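Local coordinates for antigen MTB48, Mycobacterial protein (Mycobacterium smegmatis, PDB 4WJ1) that is exported through the ESX-1 type VII secretion system of mycobacteria and probably takes part in DNA conjugation, at least in the recipient strain, at residues A33-P36 and T42-V45; L154-F159 and Q215-F220; K35-A40 and E267-G272; A134-W139 and Q261-L266. All blocks are in the same frame, centred on the assembly; numbering follows the deposited sequence.

How the contacts relate
Starting at the N terminus, contact 1 closes a short turn: the loop after helix 12-22 folds against the first turns of helix 40-96, in the PE domain. It closes before contacts 2 and 4 open. Contact 3 departs from the same loop, sharing K35 and P36, but reaches helix 248-272 near the far end of the chain and so ties the PE part to the PPE part. Inside its large loop lies contact 4, where the segment leading into helix 139-147 meets that same late helix. Contact 2 nests within contact 4 and pairs helices 154-178 and 187-230. Contacts 1, 2 and 3 touch one another through A33, P36, D37, T42, V45, S155, F220 and Y269; contact 4 touches only contact 3, where L39 meets M137 and L266.

Contact 1 (A33-P36 and T42-V45); sequences ATKP and TASV
The closest apolar meeting is between P36 and T42, where the methyl CG2 of T42 rests 3.4 Å from CD of the proline ring and 4.1 Å from its CG. The first torsion of T42 (chi1 -68°) puts OG1 beside the backbone N and CG2 anti to it, facing the proline. The β-branched residue thus serves both chemistries at once. K35 adds a looser apolar touch with the root of its side chain, CB standing 4.3 Å from T42 CG2. Its aliphatic chain then runs past the helix, bringing NZ within 4.3 Å of A43 CB, and the small A43 leaves room for that passage. These groups bring the loop that follows helix 12-22 back onto the opening turns of helix 40-96, inside the EspB PE domain; five residues lie between the segments. Proline suits the place because its fixed phi limits the loop's freedom and its compact ring packs on T42, and on F220 and H224 of helix 187-230. The polar ends find their partners beyond the two segments. K35 turns its ammonium to a salt bridge with E38. The hydroxyl of T42 faces Y269 OH, a probable hydrogen bond whose modelled length is doubtful.

Contact 2 (L154-F159 and Q215-F220); sequences LSMKYF and QEATTF
M156, present as selenomethionine, pushes its bent side chain against F220, the two side chains crossing at about a right angle. Its terminal methyl CE comes to the ring edge in the ring plane, 3.9 Å from F220 CD2, while CG approaches F220 CE2 obliquely at 3.8 Å. Bends at chi2 (-55°) and chi3 (-47°) curl the chain back so that both carbons reach the phenyl group; an unbranched, pliable residue is well suited to this. The methyl of A217 is the smaller bump. It fits between M156 and F159, one turn apart on the facing helix, with its CB 4.3 Å from M156 CE and 4.1 Å from F159 CD1, and it meets the F159 ring at the edge. Alanine fits here because its short side chain lets the helices approach, their local axes 9.4 Å apart at an angle of 156°. This nearly antiparallel pair, helices 154-178 and 187-230, forms a helical hairpin of the PPE domain. A33 and helix 40-96, through L49, M50 and V45, add further apolar cover from the PE side. No hydrogen bond or charge pair links the two segments, so their adhesion here depends on van der Waals fit and on the exclusion of water from apolar surfaces.

Contact 3 (K35-A40 and E267-G272); sequences KPDELA and EAYANG
OD1 of D37, whose carboxylate stands near Y269, is gripped by two groups: the backbone N of L39, 3.0 Å away, and the hydroxyl of T42 at the start of helix 40-96. The amide bond uses the anti lone pair of OD1, with an N-H...O angle of 149°, and makes an Asx turn just before the helix. Aspartate suits this place because its short carboxylate can reach forward to the amide of L39, two residues on, while OD2 is hydrogen-bonded to H224 NE2. These bonds limit the rotation of the carboxylate, and its OD2 stays 4.4 Å from Y269 OH, too far for a bond. Across the contact itself the touch is apolar. L39 occupies the N-cap position, but its side chain caps nothing; leucine serves instead as a hydrophobic plug, sending CD1 obliquely to within 4.1 Å of Y269 CE2. Y269 has CG anti to its backbone N, chi1 -180°, which stretches the long ring out toward the loop. The ring crosses from helix 248-272 of the PPE domain to the PE loop, with F220 and L227 of helix 187-230 beside it, while L39 also packs on L227 and on I145 and I146 of helix 139-147.

Contact 4 (A134-W139 and Q261-L266); sequences ADEMDW and QSEDAL
Two first torsions set the W139-S262 meeting: chi1 of W139 is 72°, placing CG between the backbone N and the carbonyl carbon, and chi1 of S262 is 175°, placing OG anti to its N. The indole is thereby led away from the 261-266 segment of helix 248-272, so that only the root of the tryptophan abuts the serine. The site is the N-terminal start of helix 139-147, with D138 as N-cap, its OD1 accepting from A141 N; here the segment entering that helix lies along helix 248-272 of the PPE domain. Q259 of helix 248-272 holds the backbone on both sides of D138, NE2 bonding to M137 O and OE1 to W139 N. A small residue suits this close backbone approach, and serine meets this, the CA atoms of W139 and S262 being 5.3 Å apart. Its hydroxyl is hydrogen-bonded to NE2 of H231, while the wide indole finds its place edge-to-face with W255. Further along, M137, present as selenomethionine, brings CB to 4.4 Å from L266 CD1, a van der Waals contact; the pliable selenomethionine also reaches L39 and I145, while the branched leucine gives a broad apolar end. At the more exposed margin, E136 OE2 and E263 OE2 stand 4.5 Å apart. These like charges would probably disfavour a closer approach, although E263 OE2 is also hydrogen-bonded to Q259 NE2, which may offset part of the cost. Tightest is the serine, S262 CB lying 3.4 Å from W139 CB.

Contact 1 (A33-P36 and T42-V45)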
loop_
_atom_site.group_PDB
_atom_site.type_symbol
_atom_site.label_atom_id
_atom_site.label_comp_id
_atom_site.label_asym_id
_atom_site.label_seq_id
_atom_site.Cartn_x
_atom_site.Cartn_y
_atom_site.Cartn_z
ATOM N N ALA A 33 3.807 -7.862 -11.840
ATOM C CA ALA A 33 3.565 -9.284 -12.008
ATOM C C ALA A 33 2.886 -9.513 -13.341
ATOM O O ALA A 33 2.299 -8.576 -13.884
ATOM C CB ALA A 33 2.704 -9.815 -10.881
ATOM N N THR A 34 2.962 -10.743 -13.865
ATOM C CA THR A 34 2.180 -11.106 -15.040
ATOM C C THR A 34 1.170 -12.234 -14.745
ATOM O O THR A 34 1.349 -12.996 -13.795
ATOM C CB THR A 34 3.097 -11.517 -16.193
ATOM O OG1 THR A 34 3.893 -12.634 -15.799
ATOM C CG2 THR A 34 4.010 -10.375 -16.558
ATOM N N LYS A 35 0.092 -12.285 -15.537
ATOM C CA LYS A 35 -0.909 -13.374 -15.544
ATOM C C LYS A 35 -0.294 -14.748 -15.756
ATOM O O LYS A 35 0.576 -14.888 -16.601
ATOM C CB LYS A 35 -1.915 -13.189 -16.685
ATOM C CG LYS A 35 -2.959 -12.177 -16.471
ATOM C CD LYS A 35 -3.300 -11.498 -17.780
ATOM C CE LYS A 35 -3.734 -12.499 -18.797
ATOM N NZ LYS A 35 -4.306 -11.806 -19.986
ATOM N N PRO A 36 -0.796 -15.773 -15.053
ATOM C CA PRO A 36 -0.342 -17.157 -15.256
ATOM C C PRO A 36 -0.814 -17.719 -16.589
ATOM O O PRO A 36 -0.122 -18.532 -17.177
ATOM C CB PRO A 36 -0.978 -17.930 -14.094
ATOM C CG PRO A 36 -1.591 -16.904 -13.195
ATOM C CD PRO A 36 -1.787 -15.656 -13.971
ATOM N N THR A 42 -8.810 -15.904 -15.000
ATOM C CA THR A 42 -7.472 -15.491 -14.616
ATOM C C THR A 42 -7.248 -14.006 -14.882
ATOM O O THR A 42 -6.701 -13.312 -14.046
ATOM C CB THR A 42 -6.419 -16.306 -15.347
ATOM O OG1 THR A 42 -6.466 -17.666 -14.886
ATOM C CG2 THR A 42 -5.027 -15.726 -15.096
ATOM N N ALA A 43 -7.687 -13.513 -16.037
ATOM C CA ALA A 43 -7.499 -12.105 -16.371
ATOM C C ALA A 43 -8.253 -11.226 -15.397
ATOM O O ALA A 43 -7.808 -10.130 -15.052
ATOM C CB ALA A 43 -7.965 -11.813 -17.790
ATOM N N SER A 44 -9.414 -11.707 -14.981
ATOM C CA SER A 44 -10.298 -10.899 -14.176
ATOM C C SER A 44 -9.692 -10.740 -12.803
ATOM O O SER A 44 -9.499 -9.618 -12.338
ATOM C CB SER A 44 -11.681 -11.524 -14.083
ATOM O OG SER A 44 -12.432 -10.871 -13.072
ATOM N N VAL A 45 -9.378 -11.866 -12.164
ATOM C CA VAL A 45 -8.780 -11.837 -10.833
ATOM C C VAL A 45 -7.455 -11.079 -10.877
ATOM O O VAL A 45 -7.193 -10.229 -10.036
ATOM C CB VAL A 45 -8.567 -13.250 -10.280
ATOM C CG1 VAL A 45 -7.753 -13.207 -8.996
ATOM C CG2 VAL A 45 -9.907 -13.912 -10.028
#

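Contact 2 (L154-F159 and Q215-F220)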
loop_
_atom_site.group_PDB
_atom_site.type_symbol
_atom_site.label_atom_id
_atom_site.label_comp_id
_atom_site.label_asym_id
_atom_site.label_seq_id
_atom_site.Cartn_x
_atom_site.Cartn_y
_atom_site.Cartn_z
ATOM N N LEU A 154 4.365 -18.456 -11.085
ATOM C CA LEU A 154 5.539 -17.986 -10.361
ATOM C C LEU A 154 5.597 -16.476 -10.216
ATOM O O LEU A 154 6.060 -15.979 -9.189
ATOM C CB LEU A 154 6.815 -18.471 -11.050
ATOM C CG LEU A 154 6.959 -19.990 -11.085
ATOM C CD1 LEU A 154 8.202 -20.386 -11.869
ATOM C CD2 LEU A 154 7.011 -20.513 -9.661
ATOM N N SER A 155 5.169 -15.753 -11.252
ATOM C CA SER A 155 5.160 -14.292 -11.197
ATOM C C SER A 155 4.219 -13.822 -10.089
ATOM O O SER A 155 4.618 -13.073 -9.195
ATOM C CB SER A 155 4.744 -13.685 -12.537
ATOM O OG SER A 155 4.778 -12.264 -12.475
HETATM N N MSE A 156 2.982 -14.306 -10.144
HETATM C CA MSE A 156 1.984 -13.997 -9.138
HETATM C C MSE A 156 2.443 -14.407 -7.751
HETATM O O MSE A 156 2.241 -13.671 -6.785
HETATM C CB MSE A 156 0.653 -14.661 -9.490
HETATM C CG MSE A 156 -0.082 -13.923 -10.603
HETATM SE SE MSE A 156 -0.350 -12.016 -10.202
HETATM C CE MSE A 156 -1.007 -12.159 -8.397
ATOM N N LYS A 157 3.097 -15.555 -7.645
ATOM C CA LYS A 157 3.575 -16.003 -6.340
ATOM C C LYS A 157 4.679 -15.087 -5.824
ATOM O O LYS A 157 4.761 -14.828 -4.634
ATOM C CB LYS A 157 4.056 -17.451 -6.402
ATOM C CG LYS A 157 2.901 -18.451 -6.395
ATOM C CD LYS A 157 3.326 -19.842 -6.837
ATOM C CE LYS A 157 2.162 -20.819 -6.718
ATOM N NZ LYS A 157 2.382 -22.059 -7.532
ATOM N N TYR A 158 5.513 -14.569 -6.714
ATOM C CA TYR A 158 6.561 -13.672 -6.265
ATOM C C TYR A 158 5.955 -12.322 -5.818
ATOM O O TYR A 158 6.377 -11.724 -4.830
ATOM C CB TYR A 158 7.582 -13.459 -7.362
ATOM C CG TYR A 158 8.798 -12.751 -6.863
ATOM C CD1 TYR A 158 9.381 -13.124 -5.664
ATOM C CD2 TYR A 158 9.372 -11.707 -7.586
ATOM C CE1 TYR A 158 10.502 -12.473 -5.187
ATOM C CE2 TYR A 158 10.490 -11.049 -7.117
ATOM C CZ TYR A 158 11.056 -11.443 -5.918
ATOM O OH TYR A 158 12.176 -10.798 -5.448
ATOM N N PHE A 159 4.978 -11.865 -6.592
ATOM C CA PHE A 159 4.188 -10.690 -6.307
ATOM C C PHE A 159 3.590 -10.837 -4.920
ATOM O O PHE A 159 3.692 -9.934 -4.091
ATOM C CB PHE A 159 3.116 -10.537 -7.401
ATOM C CG PHE A 159 1.996 -9.546 -7.085
ATOM C CD1 PHE A 159 0.860 -9.951 -6.400
ATOM C CD2 PHE A 159 2.049 -8.241 -7.563
ATOM C CE1 PHE A 159 -0.179 -9.067 -6.161
ATOM C CE2 PHE A 159 1.019 -7.348 -7.322
ATOM C CZ PHE A 159 -0.098 -7.759 -6.615
ATOM N N GLN A 215 -2.788 -11.896 0.999
ATOM C CA GLN A 215 -3.753 -12.963 1.243
ATOM C C GLN A 215 -4.635 -13.153 0.016
ATOM O O GLN A 215 -4.919 -14.283 -0.383
ATOM C CB GLN A 215 -4.611 -12.676 2.481
ATOM C CG GLN A 215 -3.863 -12.829 3.811
ATOM C CD GLN A 215 -4.710 -12.433 5.040
ATOM O OE1 GLN A 215 -5.469 -11.449 5.013
ATOM N NE2 GLN A 215 -4.567 -13.198 6.124
ATOM N N GLU A 216 -5.053 -12.046 -0.591
ATOM C CA GLU A 216 -5.859 -12.113 -1.799
ATOM C C GLU A 216 -5.079 -12.815 -2.913
ATOM O O GLU A 216 -5.615 -13.677 -3.605
ATOM C CB GLU A 216 -6.299 -10.715 -2.233
ATOM C CG GLU A 216 -7.216 -9.987 -1.224
ATOM C CD GLU A 216 -8.378 -10.861 -0.749
ATOM O OE1 GLU A 216 -9.443 -10.837 -1.395
ATOM O OE2 GLU A 216 -8.232 -11.574 0.269
ATOM N N ALA A 217 -3.805 -12.463 -3.067
ATOM C CA ALA A 217 -2.958 -13.092 -4.075
ATOM C C ALA A 217 -2.766 -14.579 -3.762
ATOM O O ALA A 217 -2.798 -15.419 -4.662
ATOM C CB ALA A 217 -1.601 -12.380 -4.168
ATOM N N THR A 218 -2.570 -14.893 -2.484
ATOM C CA THR A 218 -2.463 -16.276 -2.044
ATOM C C THR A 218 -3.714 -17.054 -2.423
ATOM O O THR A 218 -3.651 -18.176 -2.918
ATOM C CB THR A 218 -2.257 -16.362 -0.529
ATOM O OG1 THR A 218 -0.944 -15.890 -0.199
ATOM C CG2 THR A 218 -2.424 -17.798 -0.044
ATOM N N THR A 219 -4.859 -16.443 -2.190
ATOM C CA THR A 219 -6.126 -17.060 -2.533
ATOM C C THR A 219 -6.170 -17.391 -4.022
ATOM O O THR A 219 -6.603 -18.469 -4.416
ATOM C CB THR A 219 -7.277 -16.141 -2.129
ATOM O OG1 THR A 219 -7.376 -16.168 -0.703
ATOM C CG2 THR A 219 -8.595 -16.605 -2.725
ATOM N N PHE A 220 -5.672 -16.466 -4.834
ATOM C CA PHE A 220 -5.617 -16.642 -6.273
ATOM C C PHE A 220 -4.640 -17.761 -6.689
ATOM O O PHE A 220 -5.030 -18.689 -7.386
ATOM C CB PHE A 220 -5.237 -15.311 -6.917
ATOM C CG PHE A 220 -5.023 -15.374 -8.399
ATOM C CD1 PHE A 220 -5.872 -16.096 -9.212
ATOM C CD2 PHE A 220 -3.994 -14.665 -8.983
ATOM C CE1 PHE A 220 -5.690 -16.129 -10.571
ATOM C CE2 PHE A 220 -3.808 -14.696 -10.346
ATOM C CZ PHE A 220 -4.659 -15.434 -11.140
#

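Contact 3 (K35-A40 and E267-G272)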
loop_
_atom_site.group_PDB
_atom_site.type_symbol
_atom_site.label_atom_id
_atom_site.label_comp_id
_atom_site.label_asym_id
_atom_site.label_seq_id
_atom_site.Cartn_x
_atom_site.Cartn_y
_atom_site.Cartn_z
ATOM N N LYS A 35 0.092 -12.285 -15.537
ATOM C CA LYS A 35 -0.909 -13.374 -15.544
ATOM C C LYS A 35 -0.294 -14.748 -15.756
ATOM O O LYS A 35 0.576 -14.888 -16.601
ATOM C CB LYS A 35 -1.915 -13.189 -16.685
ATOM C CG LYS A 35 -2.959 -12.177 -16.471
ATOM C CD LYS A 35 -3.300 -11.498 -17.780
ATOM C CE LYS A 35 -3.734 -12.499 -18.797
ATOM N NZ LYS A 35 -4.306 -11.806 -19.986
ATOM N N PRO A 36 -0.796 -15.773 -15.053
ATOM C CA PRO A 36 -0.342 -17.157 -15.256
ATOM C C PRO A 36 -0.814 -17.719 -16.589
ATOM O O PRO A 36 -0.122 -18.532 -17.177
ATOM C CB PRO A 36 -0.978 -17.930 -14.094
ATOM C CG PRO A 36 -1.591 -16.904 -13.195
ATOM C CD PRO A 36 -1.787 -15.656 -13.971
ATOM N N ASP A 37 -1.975 -17.282 -17.061
ATOM C CA ASP A 37 -2.550 -17.811 -18.293
ATOM C C ASP A 37 -3.590 -16.839 -18.827
ATOM O O ASP A 37 -3.844 -15.805 -18.217
ATOM C CB ASP A 37 -3.181 -19.186 -18.052
ATOM C CG ASP A 37 -4.256 -19.155 -16.963
ATOM O OD1 ASP A 37 -5.303 -18.496 -17.170
ATOM O OD2 ASP A 37 -4.056 -19.791 -15.897
ATOM N N GLU A 38 -4.212 -17.187 -19.947
ATOM C CA GLU A 38 -5.125 -16.279 -20.642
ATOM C C GLU A 38 -6.602 -16.593 -20.411
ATOM O O GLU A 38 -7.453 -16.076 -21.122
ATOM C CB GLU A 38 -4.846 -16.301 -22.146
ATOM C CG GLU A 38 -3.498 -15.761 -22.538
ATOM C CD GLU A 38 -3.382 -14.283 -22.259
ATOM O OE1 GLU A 38 -4.325 -13.545 -22.605
ATOM O OE2 GLU A 38 -2.357 -13.857 -21.686
ATOM N N LEU A 39 -6.909 -17.448 -19.439
ATOM C CA LEU A 39 -8.299 -17.691 -19.072
ATOM C C LEU A 39 -8.962 -16.390 -18.647
ATOM O O LEU A 39 -8.317 -15.517 -18.056
ATOM C CB LEU A 39 -8.405 -18.712 -17.943
ATOM C CG LEU A 39 -7.998 -20.130 -18.291
ATOM C CD1 LEU A 39 -7.913 -20.958 -17.021
ATOM C CD2 LEU A 39 -9.003 -20.718 -19.270
ATOM N N ALA A 40 -10.254 -16.273 -18.940
ATOM C CA ALA A 40 -10.997 -15.062 -18.621
ATOM C C ALA A 40 -11.015 -14.841 -17.115
ATOM O O ALA A 40 -10.802 -13.730 -16.648
ATOM C CB ALA A 40 -12.413 -15.138 -19.173
ATOM N N GLU A 267 -15.046 -24.131 -12.990
ATOM C CA GLU A 267 -16.050 -23.645 -12.062
ATOM C C GLU A 267 -15.440 -23.454 -10.681
ATOM O O GLU A 267 -15.626 -22.423 -10.049
ATOM C CB GLU A 267 -17.233 -24.616 -12.000
ATOM C CG GLU A 267 -18.360 -24.198 -11.059
ATOM C CD GLU A 267 -19.631 -25.038 -11.246
ATOM O OE1 GLU A 267 -19.562 -26.115 -11.891
ATOM O OE2 GLU A 267 -20.703 -24.614 -10.752
ATOM N N ALA A 268 -14.692 -24.446 -10.221
ATOM C CA ALA A 268 -14.052 -24.366 -8.916
ATOM C C ALA A 268 -13.037 -23.233 -8.895
ATOM O O ALA A 268 -12.827 -22.584 -7.871
ATOM C CB ALA A 268 -13.385 -25.689 -8.569
ATOM N N TYR A 269 -12.408 -22.999 -10.036
ATOM C CA TYR A 269 -11.412 -21.944 -10.162
ATOM C C TYR A 269 -12.072 -20.561 -10.094
ATOM O O TYR A 269 -11.580 -19.644 -9.442
ATOM C CB TYR A 269 -10.653 -22.130 -11.470
ATOM C CG TYR A 269 -9.578 -21.110 -11.744
ATOM C CD1 TYR A 269 -8.617 -20.792 -10.784
ATOM C CD2 TYR A 269 -9.508 -20.483 -12.980
ATOM C CE1 TYR A 269 -7.630 -19.868 -11.051
ATOM C CE2 TYR A 269 -8.530 -19.563 -13.253
ATOM C CZ TYR A 269 -7.593 -19.255 -12.289
ATOM O OH TYR A 269 -6.620 -18.334 -12.596
ATOM N N ALA A 270 -13.196 -20.424 -10.781
ATOM C CA ALA A 270 -13.939 -19.178 -10.783
ATOM C C ALA A 270 -14.362 -18.832 -9.358
ATOM O O ALA A 270 -14.090 -17.733 -8.884
ATOM C CB ALA A 270 -15.142 -19.281 -11.697
ATOM N N ASN A 271 -14.998 -19.782 -8.674
ATOM C CA ASN A 271 -15.399 -19.583 -7.283
ATOM C C ASN A 271 -14.230 -19.334 -6.345
ATOM O O ASN A 271 -14.206 -18.343 -5.620
ATOM C CB ASN A 271 -16.188 -20.784 -6.778
ATOM C CG ASN A 271 -17.491 -20.966 -7.515
ATOM O OD1 ASN A 271 -17.982 -20.039 -8.162
ATOM N ND2 ASN A 271 -18.065 -22.164 -7.427
ATOM N N GLY A 272 -13.255 -20.232 -6.376
ATOM C CA GLY A 272 -12.183 -20.233 -5.398
ATOM C C GLY A 272 -11.234 -19.066 -5.494
ATOM O O GLY A 272 -10.541 -18.747 -4.530
#

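Contact 4 (A134-W139 and Q261-L266)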
loop_
_atom_site.group_PDB
_atom_site.type_symbol
_atom_site.label_atom_id
_atom_site.label_comp_id
_atom_site.label_asym_id
_atom_site.label_seq_id
_atom_site.Cartn_x
_atom_site.Cartn_y
_atom_site.Cartn_z
ATOM N N ALA A 134 -19.178 -16.769 -16.684
ATOM C CA ALA A 134 -18.037 -17.092 -17.543
ATOM C C ALA A 134 -18.449 -17.926 -18.760
ATOM O O ALA A 134 -19.406 -18.707 -18.708
ATOM C CB ALA A 134 -16.963 -17.820 -16.754
ATOM N N ASP A 135 -17.719 -17.739 -19.859
ATOM C CA ASP A 135 -17.951 -18.487 -21.097
ATOM C C ASP A 135 -17.717 -19.986 -20.895
ATOM O O ASP A 135 -16.760 -20.389 -20.210
ATOM C CB ASP A 135 -17.030 -17.985 -22.219
ATOM C CG ASP A 135 -17.584 -16.758 -22.943
ATOM O OD1 ASP A 135 -18.398 -16.016 -22.346
ATOM O OD2 ASP A 135 -17.189 -16.521 -24.110
ATOM N N GLU A 136 -18.576 -20.813 -21.492
ATOM C CA GLU A 136 -18.308 -22.249 -21.561
ATOM C C GLU A 136 -17.077 -22.487 -22.431
ATOM O O GLU A 136 -16.827 -21.727 -23.366
ATOM C CB GLU A 136 -19.512 -23.008 -22.116
ATOM C CG GLU A 136 -20.577 -23.345 -21.087
ATOM C CD GLU A 136 -21.681 -24.188 -21.686
ATOM O OE1 GLU A 136 -22.350 -23.690 -22.623
ATOM O OE2 GLU A 136 -21.864 -25.348 -21.242
HETATM N N MSE A 137 -16.309 -23.530 -22.120
HETATM C CA MSE A 137 -15.115 -23.860 -22.902
HETATM C C MSE A 137 -14.951 -25.346 -23.208
HETATM O O MSE A 137 -15.428 -26.197 -22.461
HETATM C CB MSE A 137 -13.854 -23.390 -22.182
HETATM C CG MSE A 137 -13.762 -21.901 -21.929
HETATM SE SE MSE A 137 -11.901 -21.511 -21.530
HETATM C CE MSE A 137 -11.120 -22.366 -23.106
ATOM N N ASP A 138 -14.255 -25.640 -24.305
ATOM C CA ASP A 138 -13.845 -26.998 -24.645
ATOM C C ASP A 138 -12.609 -27.396 -23.828
ATOM O O ASP A 138 -11.721 -26.571 -23.611
ATOM C CB ASP A 138 -13.549 -27.093 -26.136
ATOM C CG ASP A 138 -12.933 -28.422 -26.523
ATOM O OD1 ASP A 138 -11.702 -28.584 -26.353
ATOM O OD2 ASP A 138 -13.677 -29.294 -27.020
ATOM N N TRP A 139 -12.534 -28.649 -23.384
ATOM C CA TRP A 139 -11.487 -29.033 -22.437
ATOM C C TRP A 139 -10.085 -29.034 -23.043
ATOM O O TRP A 139 -9.116 -28.696 -22.359
ATOM C CB TRP A 139 -11.782 -30.401 -21.817
ATOM C CG TRP A 139 -11.624 -31.596 -22.708
ATOM C CD1 TRP A 139 -12.596 -32.194 -23.454
ATOM C CD2 TRP A 139 -10.438 -32.380 -22.891
ATOM N NE1 TRP A 139 -12.082 -33.288 -24.114
ATOM C CE2 TRP A 139 -10.762 -33.423 -23.783
ATOM C CE3 TRP A 139 -9.132 -32.289 -22.406
ATOM C CZ2 TRP A 139 -9.824 -34.366 -24.197
ATOM C CZ3 TRP A 139 -8.198 -33.238 -22.818
ATOM C CH2 TRP A 139 -8.548 -34.255 -23.704
ATOM N N GLN A 261 -14.504 -32.953 -16.328
ATOM C CA GLN A 261 -13.359 -32.565 -15.506
ATOM C C GLN A 261 -12.998 -31.103 -15.704
ATOM O O GLN A 261 -12.747 -30.377 -14.737
ATOM C CB GLN A 261 -12.141 -33.414 -15.824
ATOM C CG GLN A 261 -12.051 -34.674 -15.021
ATOM C CD GLN A 261 -10.990 -35.615 -15.564
ATOM O OE1 GLN A 261 -9.893 -35.174 -15.922
ATOM N NE2 GLN A 261 -11.308 -36.916 -15.630
ATOM N N SER A 262 -12.951 -30.681 -16.962
ATOM C CA SER A 262 -12.571 -29.321 -17.274
ATOM C C SER A 262 -13.593 -28.337 -16.728
ATOM O O SER A 262 -13.239 -27.365 -16.061
ATOM C CB SER A 262 -12.438 -29.138 -18.768
ATOM O OG SER A 262 -12.176 -27.784 -19.074
ATOM N N GLU A 263 -14.862 -28.594 -17.013
ATOM C CA GLU A 263 -15.917 -27.709 -16.573
ATOM C C GLU A 263 -15.896 -27.559 -15.062
ATOM O O GLU A 263 -15.961 -26.440 -14.538
ATOM C CB GLU A 263 -17.266 -28.227 -17.044
ATOM C CG GLU A 263 -17.467 -28.031 -18.519
ATOM C CD GLU A 263 -18.714 -28.708 -19.012
ATOM O OE1 GLU A 263 -19.402 -29.347 -18.179
ATOM O OE2 GLU A 263 -18.998 -28.607 -20.226
ATOM N N ASP A 264 -15.785 -28.683 -14.365
ATOM C CA ASP A 264 -15.787 -28.659 -12.912
ATOM C C ASP A 264 -14.578 -27.906 -12.374
ATOM O O ASP A 264 -14.711 -27.109 -11.451
ATOM C CB ASP A 264 -15.836 -30.078 -12.347
ATOM C CG ASP A 264 -17.165 -30.770 -12.625
ATOM O OD1 ASP A 264 -18.120 -30.094 -13.073
ATOM O OD2 ASP A 264 -17.258 -31.993 -12.393
ATOM N N ALA A 265 -13.411 -28.123 -12.965
ATOM C CA ALA A 265 -12.207 -27.428 -12.514
ATOM C C ALA A 265 -12.290 -25.932 -12.746
ATOM O O ALA A 265 -11.815 -25.152 -11.933
ATOM C CB ALA A 265 -10.984 -27.974 -13.206
ATOM N N LEU A 266 -12.873 -25.527 -13.867
ATOM C CA LEU A 266 -12.941 -24.116 -14.193
ATOM C C LEU A 266 -13.958 -23.428 -13.280
ATOM O O LEU A 266 -13.749 -22.298 -12.838
ATOM C CB LEU A 266 -13.296 -23.927 -15.665
ATOM C CG LEU A 266 -12.172 -24.224 -16.658
ATOM C CD1 LEU A 266 -12.729 -24.479 -18.041
ATOM C CD2 LEU A 266 -11.176 -23.069 -16.686
#